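Local coordinates for protein lipase-specific foldase (Burkholderia glumae, PDB 2ES4) that takes part in the folding of an extracellular lipase as that enzyme passes through the periplasm, at residues B[77-82]-B[122-127]; B[133-138]-B[179-184]; B[241-246]-B[254-259]; B[277-282]-B[318-323]. All coordinates share one frame; numbering follows the deposited sequence.

Contact 1: residues B[77-82]-B[122-127]; sequences GRLART and QAEALG
Glu124 reaches out from helix 120-137 to the loop at 77-82, and Leu79 reaches back. The arrangement is a loop segment docked on the side of a helix, just ahead of helix 84-90 in this all-helical protein. The hydrogen bonds come from one backbone group, Leu79 N, and both are weak. Leu79 N lies 3.0 Å from Glu124 OE2, with a bent N-H angle of 129°. Leu79 N to Glu124 OE1 is longer, 3.4 Å, but straighter. The Glu124 chain, with CG anti to the backbone N (chi1 -158°), stays extended beyond CG, which carries the carboxylate out to the loop. Arg78 NE and Glu124 OE1 are 3.8 Å apart, a long salt bridge. Glu124 CD sits over one face of the Arg78 guanidinium, and no N-H points at OE1, so any attraction is probably of charge only. Arg81 carries another positive charge nearby, but its guanidinium makes a cation-pi contact with Trp176. The apolar part belongs to Leu79, which runs past Glu124 in the opposite direction. Leu79 CD1 meets the helix 3.6 Å from Ala125 CA. Ala125 also packs on Ile112 of helix 101-116. Leu79 CD1 is 3.9 Å from Ala125 CB.

Contact 2: residues B[133-138]-B[179-184]; sequences RAYFDA and PFFGDE
The rings of Tyr135 and Phe181 touch, and no hydrogen bond joins the two segments. The closest approach is 3.5 Å, from Tyr135 CE2 to Phe181 CE2. Phe181 CZ lies over one face of the tyrosine ring, 3.6 Å from Tyr135 CZ. The phenol oxygen takes part too, with Tyr135 OH 3.6 Å from Phe181 CZ. The planes are only 25° apart, but the rings are slid past each other and barely overlap, with centroids 5.0 Å apart. The two side chains come from opposite directions. Tyr135 places CG opposite its backbone N (chi1 170°), and the ring stretches out from its helix. This long reach is needed, because the nearest CA atoms, of Tyr135 and Phe180, are 11.3 Å apart. The contact is a buried helix-helix contact between helix 120-137 and helix 177-198, made through two aromatic rings. Helix 155-172 packs beside it: Ala169 touches both side chains, and Arg165 and Thr172 touch Tyr135. Neighbours in each segment pack against the two rings. Tyr135 CD1 sits 4.2 Å above the centre of the Phe136 ring. Phe180 CB lies over one face of Phe181, toward the rim. Glu184 OE1 stands in the plane of the Phe181 ring, at its edge. That oxygen is in a salt bridge with Arg86 NH1 of helix 84-90, and the same nitrogen also hydrogen-bonds to Phe180 O.

Contact 3: residues B[241-246]-B[254-259]; sequences ADLQKA and RAQIAQ
Leu243 and Gln256 bring the two helical segments closest, with their CA atoms 8.4 Å apart and the chains running in broadly opposite directions. The contact between the segments is apolar, and no hydrogen bond crosses it. Leu243 does most of the work from helix 221-245. Both of its methyl groups touch helix 250-258. CD1 meets both neighbours: Leu243 CD1 is 3.6 Å from Ile257 CD1 and 3.8 Å from Gln256 CB. The other branch lies against the glutamine chain, with Leu243 CD2 4.0 Å from Gln256 CG. Leu243 and Ile257 slide past each other in opposite directions, and their methyl ends meet. Leu243 and Gln256 instead cross at about a right angle. Gln256 offers only its aliphatic part here. Its CG lies beside the carbonyl carbon (chi1 -174°), and the chain then bends at chi2 (53°), which takes the amide away from the leucine. Ile257 is buried and points to one side from its backbone; its CG1 arm brings CD1 to the leucine. Just past the helix end, Thr260 OG1 hydrogen-bonds to Gln256 O and Ile257 O. Met253, one turn before Ile257, also touches Leu243. On another side of helix 221-245, Gln244 packs on Met272 and Gln273 of helix 263-294. Gln244 NE2 also makes a weak hydrogen bond to a polar side chain of the chain of another protein. The whole is a helix-loop-helix hairpin: two successive helices fold back on each other and pack through Leu243, Ile257 and the aliphatic part of Gln256.

Contact 4: residues B[277-282]-B[318-323]; sequences EAWQTR and PGEAIR
Arg282 NH1 donates to Glu320 OE1 at 2.8 Å, the shorter half of a two-pronged salt bridge. The second bond runs from Arg282 NH2 to Glu320 OE2 at 3.0 Å. This is an end-on, bidentate arginine-carboxylate pair. It links helix 263-294 to the first turn of helix 320-328, where Gly319 is the N-cap residue. Both oxygens are met on their syn side. The two planes are nearly parallel (6°) but offset, so each oxygen lies somewhat out of the guanidinium plane. Two bonds, one to each oxygen, limit rotation of the carboxylate. The indole of Trp279 has Arg282 NH2 at its edge, in plane, and Arg323 over one face. Glu320 runs past the indole in the opposite direction, its carboxylate turned 62° from the ring. Arg323 lies flat on the indole in a cation-pi stack, the planes 6° apart. Arg323 CZ is 3.8 Å from the centroid of the five-membered ring of Trp279. The extended chain of Arg323 lays its CD over the six-membered ring in a CH-pi contact. Phe315 also meets the Trp279 ring. Arg323 NH2 has a salt bridge to an acidic side chain of the chain of another protein. Arg323 NH1 sits 3.5 Å from Trp279 NE1; both are donors, so this is stacking.

From the N terminus, the four contacts follow in series; none nests in or crosses another. Contact 1 brings the loop before helix 84-90 back to helix 120-137. Contact 2 starts further along that same helix and closes a loop to helix 177-198. These two touch, with Arg81 O 3.5 Å from Pro179 CB. Contact 3 closes the short hairpin of helix 221-245 and helix 250-258, and contact 4 a longer loop from helix 263-294 to helix 320-328. Their centres are about 22 Å apart. Contacts 1 and 2 lie across the chain's centre from contacts 3 and 4, with centres about 47 to 57 Å apart. Each pair thus ties together one end of an elongated helical chain.

Contact 1: residues B[77-82]-B[122-127]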
# COMPACT_ATOMS: atom_id res chain seq x y z
N GLY B 77 36.97 5.06 11.83
CA GLY B 77 36.63 6.28 11.10
C GLY B 77 36.17 5.98 9.68
O GLY B 77 36.06 6.89 8.86
N ARG B 78 35.93 4.71 9.39
CA ARG B 78 35.50 4.28 8.07
C ARG B 78 34.03 3.91 8.08
O ARG B 78 33.43 3.77 9.15
CB ARG B 78 36.33 3.09 7.60
CG ARG B 78 37.82 3.37 7.46
CD ARG B 78 38.44 2.62 6.31
NE ARG B 78 38.12 1.20 6.33
CZ ARG B 78 38.38 0.35 5.34
NH1 ARG B 78 38.98 0.77 4.23
NH2 ARG B 78 38.05 -0.93 5.46
N LEU B 79 33.45 3.76 6.89
CA LEU B 79 32.05 3.40 6.76
C LEU B 79 31.77 2.02 7.33
O LEU B 79 32.46 1.05 6.99
CB LEU B 79 31.61 3.42 5.30
CG LEU B 79 31.50 4.76 4.59
CD1 LEU B 79 31.13 4.49 3.16
CD2 LEU B 79 30.45 5.63 5.26
N ALA B 80 30.80 1.95 8.24
CA ALA B 80 30.40 0.68 8.85
C ALA B 80 29.76 -0.14 7.75
O ALA B 80 28.84 0.33 7.08
CB ALA B 80 29.42 0.91 9.98
N ARG B 81 30.29 -1.34 7.52
CA ARG B 81 29.76 -2.22 6.48
C ARG B 81 28.41 -2.83 6.81
O ARG B 81 28.30 -4.02 7.10
CB ARG B 81 30.78 -3.29 6.09
CG ARG B 81 32.02 -2.72 5.43
CD ARG B 81 32.90 -3.80 4.86
NE ARG B 81 33.94 -3.24 4.00
CZ ARG B 81 34.82 -3.97 3.32
NH1 ARG B 81 34.80 -5.29 3.40
NH2 ARG B 81 35.71 -3.37 2.54
N THR B 82 27.38 -1.98 6.80
CA THR B 82 26.02 -2.39 7.10
C THR B 82 25.12 -2.00 5.94
O THR B 82 25.52 -1.22 5.08
CB THR B 82 25.49 -1.73 8.40
OG1 THR B 82 25.48 -0.31 8.25
CG2 THR B 82 26.37 -2.10 9.59
N GLN B 122 34.19 10.03 3.34
CA GLN B 122 33.67 10.65 2.12
C GLN B 122 34.20 9.97 0.87
O GLN B 122 33.43 9.59 -0.01
CB GLN B 122 34.00 12.14 2.07
CG GLN B 122 33.70 12.81 0.74
CD GLN B 122 33.89 14.30 0.77
OE1 GLN B 122 34.90 14.80 1.27
NE2 GLN B 122 32.92 15.02 0.22
N ALA B 123 35.52 9.79 0.81
CA ALA B 123 36.17 9.14 -0.32
C ALA B 123 35.71 7.69 -0.39
O ALA B 123 35.44 7.17 -1.48
CB ALA B 123 37.68 9.20 -0.18
N GLU B 124 35.56 7.07 0.78
CA GLU B 124 35.11 5.68 0.88
C GLU B 124 33.68 5.57 0.34
O GLU B 124 33.39 4.67 -0.45
CB GLU B 124 35.15 5.22 2.34
CG GLU B 124 35.23 3.72 2.52
CD GLU B 124 35.23 3.33 3.97
OE1 GLU B 124 36.01 3.93 4.73
OE2 GLU B 124 34.46 2.43 4.36
N ALA B 125 32.83 6.52 0.73
CA ALA B 125 31.43 6.56 0.28
C ALA B 125 31.33 6.73 -1.22
O ALA B 125 30.57 6.03 -1.88
CB ALA B 125 30.68 7.66 0.99
N LEU B 126 32.16 7.63 -1.77
CA LEU B 126 32.19 7.86 -3.21
C LEU B 126 32.65 6.61 -3.94
O LEU B 126 32.22 6.35 -5.07
CB LEU B 126 33.11 9.03 -3.55
CG LEU B 126 32.58 10.43 -3.25
CD1 LEU B 126 33.68 11.46 -3.45
CD2 LEU B 126 31.40 10.74 -4.15
N GLY B 127 33.48 5.82 -3.27
CA GLY B 127 33.98 4.58 -3.83
C GLY B 127 32.87 3.56 -3.98
O GLY B 127 32.70 2.99 -5.06

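Contact 2: residues B[133-138]-B[179-184]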
# COMPACT_ATOMS: atom_id res chain seq x y z
N ARG B 133 26.81 1.85 -8.78
CA ARG B 133 26.34 2.22 -10.10
C ARG B 133 26.82 1.24 -11.17
O ARG B 133 26.14 1.02 -12.16
CB ARG B 133 26.77 3.65 -10.44
CG ARG B 133 28.26 3.86 -10.53
CD ARG B 133 28.62 5.30 -10.64
NE ARG B 133 27.87 5.93 -11.72
CZ ARG B 133 28.00 7.20 -12.08
NH1 ARG B 133 28.85 8.00 -11.45
NH2 ARG B 133 27.25 7.67 -13.07
N ALA B 134 27.98 0.61 -10.91
CA ALA B 134 28.54 -0.39 -11.82
C ALA B 134 27.61 -1.60 -11.80
O ALA B 134 27.42 -2.26 -12.81
CB ALA B 134 29.93 -0.78 -11.39
N TYR B 135 27.00 -1.83 -10.63
CA TYR B 135 26.05 -2.92 -10.44
C TYR B 135 24.84 -2.76 -11.35
O TYR B 135 24.43 -3.72 -11.98
CB TYR B 135 25.65 -3.01 -8.95
CG TYR B 135 24.51 -3.94 -8.63
CD1 TYR B 135 23.17 -3.55 -8.86
CD2 TYR B 135 24.76 -5.20 -8.09
CE1 TYR B 135 22.11 -4.41 -8.59
CE2 TYR B 135 23.69 -6.08 -7.80
CZ TYR B 135 22.37 -5.67 -8.05
OH TYR B 135 21.33 -6.51 -7.75
N PHE B 136 24.26 -1.56 -11.35
CA PHE B 136 23.09 -1.28 -12.18
C PHE B 136 23.38 -1.37 -13.67
O PHE B 136 22.55 -1.86 -14.44
CB PHE B 136 22.50 0.09 -11.86
CG PHE B 136 21.90 0.18 -10.50
CD1 PHE B 136 22.66 0.68 -9.44
CD2 PHE B 136 20.58 -0.23 -10.26
CE1 PHE B 136 22.11 0.78 -8.16
CE2 PHE B 136 20.01 -0.14 -8.97
CZ PHE B 136 20.78 0.36 -7.92
N ASP B 137 24.57 -0.93 -14.06
CA ASP B 137 25.00 -0.98 -15.45
C ASP B 137 25.22 -2.43 -15.88
O ASP B 137 24.79 -2.84 -16.96
CB ASP B 137 26.29 -0.19 -15.66
CG ASP B 137 26.08 1.30 -15.60
OD1 ASP B 137 25.53 1.80 -14.59
OD2 ASP B 137 26.47 1.99 -16.56
N ALA B 138 25.82 -3.21 -14.98
CA ALA B 138 26.09 -4.62 -15.22
C ALA B 138 24.83 -5.46 -14.99
O ALA B 138 24.82 -6.66 -15.27
CB ALA B 138 27.21 -5.11 -14.32
N PRO B 179 26.55 -6.78 2.92
CA PRO B 179 25.73 -5.81 3.64
C PRO B 179 24.61 -5.22 2.78
O PRO B 179 23.55 -4.89 3.29
CB PRO B 179 26.75 -4.76 4.05
CG PRO B 179 27.73 -4.80 3.01
CD PRO B 179 27.92 -6.25 2.81
N PHE B 180 24.84 -5.17 1.47
CA PHE B 180 23.86 -4.63 0.54
C PHE B 180 22.66 -5.52 0.29
O PHE B 180 21.51 -5.09 0.45
CB PHE B 180 24.51 -4.31 -0.81
CG PHE B 180 25.02 -2.90 -0.92
CD1 PHE B 180 25.82 -2.33 0.09
CD2 PHE B 180 24.71 -2.13 -2.05
CE1 PHE B 180 26.29 -1.01 -0.02
CE2 PHE B 180 25.17 -0.81 -2.18
CZ PHE B 180 25.96 -0.25 -1.16
N PHE B 181 22.92 -6.77 -0.07
CA PHE B 181 21.86 -7.72 -0.39
C PHE B 181 21.77 -8.94 0.50
O PHE B 181 20.94 -9.82 0.24
CB PHE B 181 21.97 -8.16 -1.85
CG PHE B 181 21.96 -7.02 -2.81
CD1 PHE B 181 20.79 -6.27 -3.02
CD2 PHE B 181 23.13 -6.67 -3.50
CE1 PHE B 181 20.78 -5.18 -3.91
CE2 PHE B 181 23.13 -5.58 -4.38
CZ PHE B 181 21.96 -4.83 -4.59
N GLY B 182 22.58 -8.99 1.55
CA GLY B 182 22.57 -10.13 2.46
C GLY B 182 21.19 -10.53 2.95
O GLY B 182 20.70 -11.60 2.60
N ASP B 183 20.54 -9.63 3.68
CA ASP B 183 19.20 -9.87 4.21
C ASP B 183 18.16 -10.09 3.11
O ASP B 183 17.39 -11.05 3.18
CB ASP B 183 18.76 -8.72 5.10
CG ASP B 183 19.74 -8.44 6.22
OD1 ASP B 183 20.08 -9.38 6.98
OD2 ASP B 183 20.17 -7.27 6.35
N GLU B 184 18.20 -9.24 2.09
CA GLU B 184 17.27 -9.32 0.96
C GLU B 184 17.28 -10.70 0.31
O GLU B 184 16.22 -11.29 0.08
CB GLU B 184 17.61 -8.26 -0.08
CG GLU B 184 16.66 -8.19 -1.26
CD GLU B 184 17.04 -7.12 -2.25
OE1 GLU B 184 17.13 -5.94 -1.84
OE2 GLU B 184 17.25 -7.44 -3.44

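Contact 3: residues B[241-246]-B[254-259]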
# COMPACT_ATOMS: atom_id res chain seq x y z
N ALA B 241 -10.34 -7.57 19.08
CA ALA B 241 -11.23 -7.91 17.97
C ALA B 241 -12.05 -9.16 18.26
O ALA B 241 -13.25 -9.18 17.99
CB ALA B 241 -10.43 -8.10 16.69
N ASP B 242 -11.42 -10.16 18.86
CA ASP B 242 -12.09 -11.41 19.21
C ASP B 242 -13.22 -11.21 20.22
O ASP B 242 -14.28 -11.81 20.09
CB ASP B 242 -11.10 -12.45 19.75
CG ASP B 242 -10.15 -12.98 18.69
OD1 ASP B 242 -10.54 -13.05 17.50
OD2 ASP B 242 -9.01 -13.33 19.04
N LEU B 243 -12.99 -10.33 21.20
CA LEU B 243 -14.01 -10.04 22.20
C LEU B 243 -15.21 -9.33 21.59
O LEU B 243 -16.35 -9.58 21.98
CB LEU B 243 -13.42 -9.22 23.34
CG LEU B 243 -12.55 -10.04 24.30
CD1 LEU B 243 -11.74 -9.12 25.17
CD2 LEU B 243 -13.43 -10.95 25.14
N GLN B 244 -14.95 -8.50 20.58
CA GLN B 244 -16.03 -7.79 19.89
C GLN B 244 -16.88 -8.78 19.12
O GLN B 244 -18.11 -8.75 19.22
CB GLN B 244 -15.47 -6.77 18.92
CG GLN B 244 -14.71 -5.65 19.55
CD GLN B 244 -14.17 -4.69 18.53
OE1 GLN B 244 -14.91 -3.89 17.95
NE2 GLN B 244 -12.87 -4.74 18.32
N LYS B 245 -16.22 -9.70 18.40
CA LYS B 245 -16.90 -10.73 17.62
C LYS B 245 -17.74 -11.65 18.50
O LYS B 245 -18.78 -12.16 18.07
CB LYS B 245 -15.89 -11.57 16.84
CG LYS B 245 -15.21 -10.85 15.70
CD LYS B 245 -14.26 -11.76 14.95
CE LYS B 245 -13.62 -11.06 13.75
NZ LYS B 245 -12.79 -9.89 14.15
N ALA B 246 -17.30 -11.81 19.75
CA ALA B 246 -18.00 -12.64 20.72
C ALA B 246 -19.18 -11.89 21.34
O ALA B 246 -19.99 -12.48 22.06
CB ALA B 246 -17.04 -13.11 21.81
N ARG B 254 -13.58 -5.04 29.39
CA ARG B 254 -12.66 -4.48 30.37
C ARG B 254 -12.00 -5.57 31.21
O ARG B 254 -10.78 -5.58 31.34
CB ARG B 254 -13.37 -3.51 31.30
CG ARG B 254 -12.43 -2.77 32.27
CD ARG B 254 -13.17 -1.93 33.30
NE ARG B 254 -14.07 -0.95 32.69
CZ ARG B 254 -15.40 -1.05 32.68
NH1 ARG B 254 -15.99 -2.10 33.25
NH2 ARG B 254 -16.14 -0.13 32.09
N ALA B 255 -12.81 -6.49 31.73
CA ALA B 255 -12.32 -7.58 32.57
C ALA B 255 -11.30 -8.49 31.89
O ALA B 255 -10.21 -8.71 32.42
CB ALA B 255 -13.48 -8.41 33.09
N GLN B 256 -11.64 -8.95 30.69
CA GLN B 256 -10.76 -9.83 29.93
C GLN B 256 -9.47 -9.15 29.47
O GLN B 256 -8.38 -9.74 29.57
CB GLN B 256 -11.49 -10.45 28.75
CG GLN B 256 -10.67 -11.50 28.00
CD GLN B 256 -10.12 -12.58 28.91
OE1 GLN B 256 -10.85 -13.19 29.69
NE2 GLN B 256 -8.80 -12.78 28.86
N ILE B 257 -9.59 -7.93 28.96
CA ILE B 257 -8.42 -7.20 28.49
C ILE B 257 -7.51 -6.78 29.65
O ILE B 257 -6.29 -6.78 29.50
CB ILE B 257 -8.83 -5.97 27.66
CG1 ILE B 257 -9.55 -6.41 26.38
CG2 ILE B 257 -7.61 -5.14 27.26
CD1 ILE B 257 -8.72 -7.26 25.45
N ALA B 258 -8.11 -6.46 30.79
CA ALA B 258 -7.34 -6.04 31.97
C ALA B 258 -6.36 -7.09 32.44
O ALA B 258 -5.26 -6.75 32.89
CB ALA B 258 -8.26 -5.65 33.09
N GLN B 259 -6.74 -8.36 32.30
CA GLN B 259 -5.87 -9.45 32.72
C GLN B 259 -4.93 -9.98 31.65
O GLN B 259 -4.31 -11.03 31.83
CB GLN B 259 -6.69 -10.59 33.34
CG GLN B 259 -7.69 -11.24 32.41
CD GLN B 259 -8.40 -12.40 33.06
OE1 GLN B 259 -8.98 -12.26 34.14
NE2 GLN B 259 -8.37 -13.56 32.41

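Contact 4: residues B[277-282]-B[318-323]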
# COMPACT_ATOMS: atom_id res chain seq x y z
N GLU B 277 -21.75 0.72 21.00
CA GLU B 277 -23.11 0.43 21.44
C GLU B 277 -24.01 1.66 21.36
O GLU B 277 -25.14 1.57 20.89
CB GLU B 277 -23.13 -0.17 22.84
CG GLU B 277 -22.65 -1.61 22.87
CD GLU B 277 -22.75 -2.26 24.23
OE1 GLU B 277 -23.55 -1.80 25.07
OE2 GLU B 277 -22.03 -3.26 24.45
N ALA B 278 -23.45 2.82 21.74
CA ALA B 278 -24.19 4.08 21.69
C ALA B 278 -24.47 4.48 20.25
O ALA B 278 -25.56 4.95 19.93
CB ALA B 278 -23.42 5.17 22.37
N TRP B 279 -23.49 4.24 19.38
CA TRP B 279 -23.64 4.53 17.96
C TRP B 279 -24.76 3.67 17.38
O TRP B 279 -25.63 4.18 16.66
CB TRP B 279 -22.33 4.28 17.19
CG TRP B 279 -22.51 4.15 15.68
CD1 TRP B 279 -22.48 2.99 14.96
CD2 TRP B 279 -22.80 5.20 14.76
NE1 TRP B 279 -22.75 3.25 13.63
CE2 TRP B 279 -22.95 4.60 13.48
CE3 TRP B 279 -22.95 6.60 14.88
CZ2 TRP B 279 -23.24 5.35 12.32
CZ3 TRP B 279 -23.25 7.35 13.72
CH2 TRP B 279 -23.39 6.72 12.45
N GLN B 280 -24.73 2.37 17.67
CA GLN B 280 -25.75 1.45 17.18
C GLN B 280 -27.14 1.87 17.62
O GLN B 280 -28.06 1.87 16.82
CB GLN B 280 -25.46 0.02 17.63
CG GLN B 280 -24.25 -0.61 16.96
CD GLN B 280 -23.86 -1.94 17.57
OE1 GLN B 280 -24.68 -2.86 17.65
NE2 GLN B 280 -22.61 -2.05 18.01
N THR B 281 -27.26 2.30 18.88
CA THR B 281 -28.54 2.75 19.42
C THR B 281 -29.03 4.01 18.71
O THR B 281 -30.21 4.11 18.34
CB THR B 281 -28.45 3.00 20.93
OG1 THR B 281 -28.16 1.77 21.60
CG2 THR B 281 -29.75 3.58 21.48
N ARG B 282 -28.13 4.97 18.52
CA ARG B 282 -28.47 6.22 17.85
C ARG B 282 -28.81 6.01 16.38
O ARG B 282 -29.76 6.61 15.87
CB ARG B 282 -27.35 7.25 17.99
CG ARG B 282 -27.14 7.74 19.43
CD ARG B 282 -26.07 8.82 19.54
NE ARG B 282 -24.71 8.31 19.31
CZ ARG B 282 -23.98 8.55 18.22
NH1 ARG B 282 -24.46 9.28 17.22
NH2 ARG B 282 -22.74 8.07 18.14
N PRO B 318 -18.67 15.59 13.68
CA PRO B 318 -18.03 15.48 12.36
C PRO B 318 -17.81 14.05 11.87
O PRO B 318 -17.32 13.19 12.60
CB PRO B 318 -16.72 16.21 12.57
CG PRO B 318 -17.10 17.28 13.55
CD PRO B 318 -17.92 16.52 14.55
N GLY B 319 -18.28 13.79 10.65
CA GLY B 319 -18.14 12.47 10.06
C GLY B 319 -19.29 11.49 10.24
O GLY B 319 -19.45 10.59 9.41
N GLU B 320 -20.09 11.66 11.29
CA GLU B 320 -21.20 10.74 11.53
C GLU B 320 -22.34 10.78 10.52
O GLU B 320 -22.95 9.74 10.25
CB GLU B 320 -21.74 10.87 12.94
CG GLU B 320 -20.78 10.36 14.01
CD GLU B 320 -21.46 10.12 15.34
OE1 GLU B 320 -22.59 10.62 15.56
OE2 GLU B 320 -20.88 9.41 16.18
N ALA B 321 -22.63 11.95 9.95
CA ALA B 321 -23.70 12.05 8.95
C ALA B 321 -23.30 11.25 7.72
O ALA B 321 -24.12 10.52 7.14
CB ALA B 321 -23.95 13.49 8.59
N ILE B 322 -22.02 11.33 7.37
CA ILE B 322 -21.47 10.59 6.24
C ILE B 322 -21.51 9.10 6.53
O ILE B 322 -21.84 8.30 5.64
CB ILE B 322 -20.02 11.04 5.92
CG1 ILE B 322 -20.03 12.49 5.43
CG2 ILE B 322 -19.40 10.11 4.87
CD1 ILE B 322 -18.67 13.02 5.03
N ARG B 323 -21.22 8.73 7.78
CA ARG B 323 -21.24 7.33 8.17
C ARG B 323 -22.64 6.75 8.13
O ARG B 323 -22.83 5.62 7.69
CB ARG B 323 -20.66 7.14 9.57
CG ARG B 323 -20.29 5.69 9.84
CD ARG B 323 -19.78 5.47 11.25
NE ARG B 323 -19.55 4.05 11.50
CZ ARG B 323 -19.40 3.51 12.71
NH1 ARG B 323 -19.44 4.27 13.80
NH2 ARG B 323 -19.20 2.21 12.83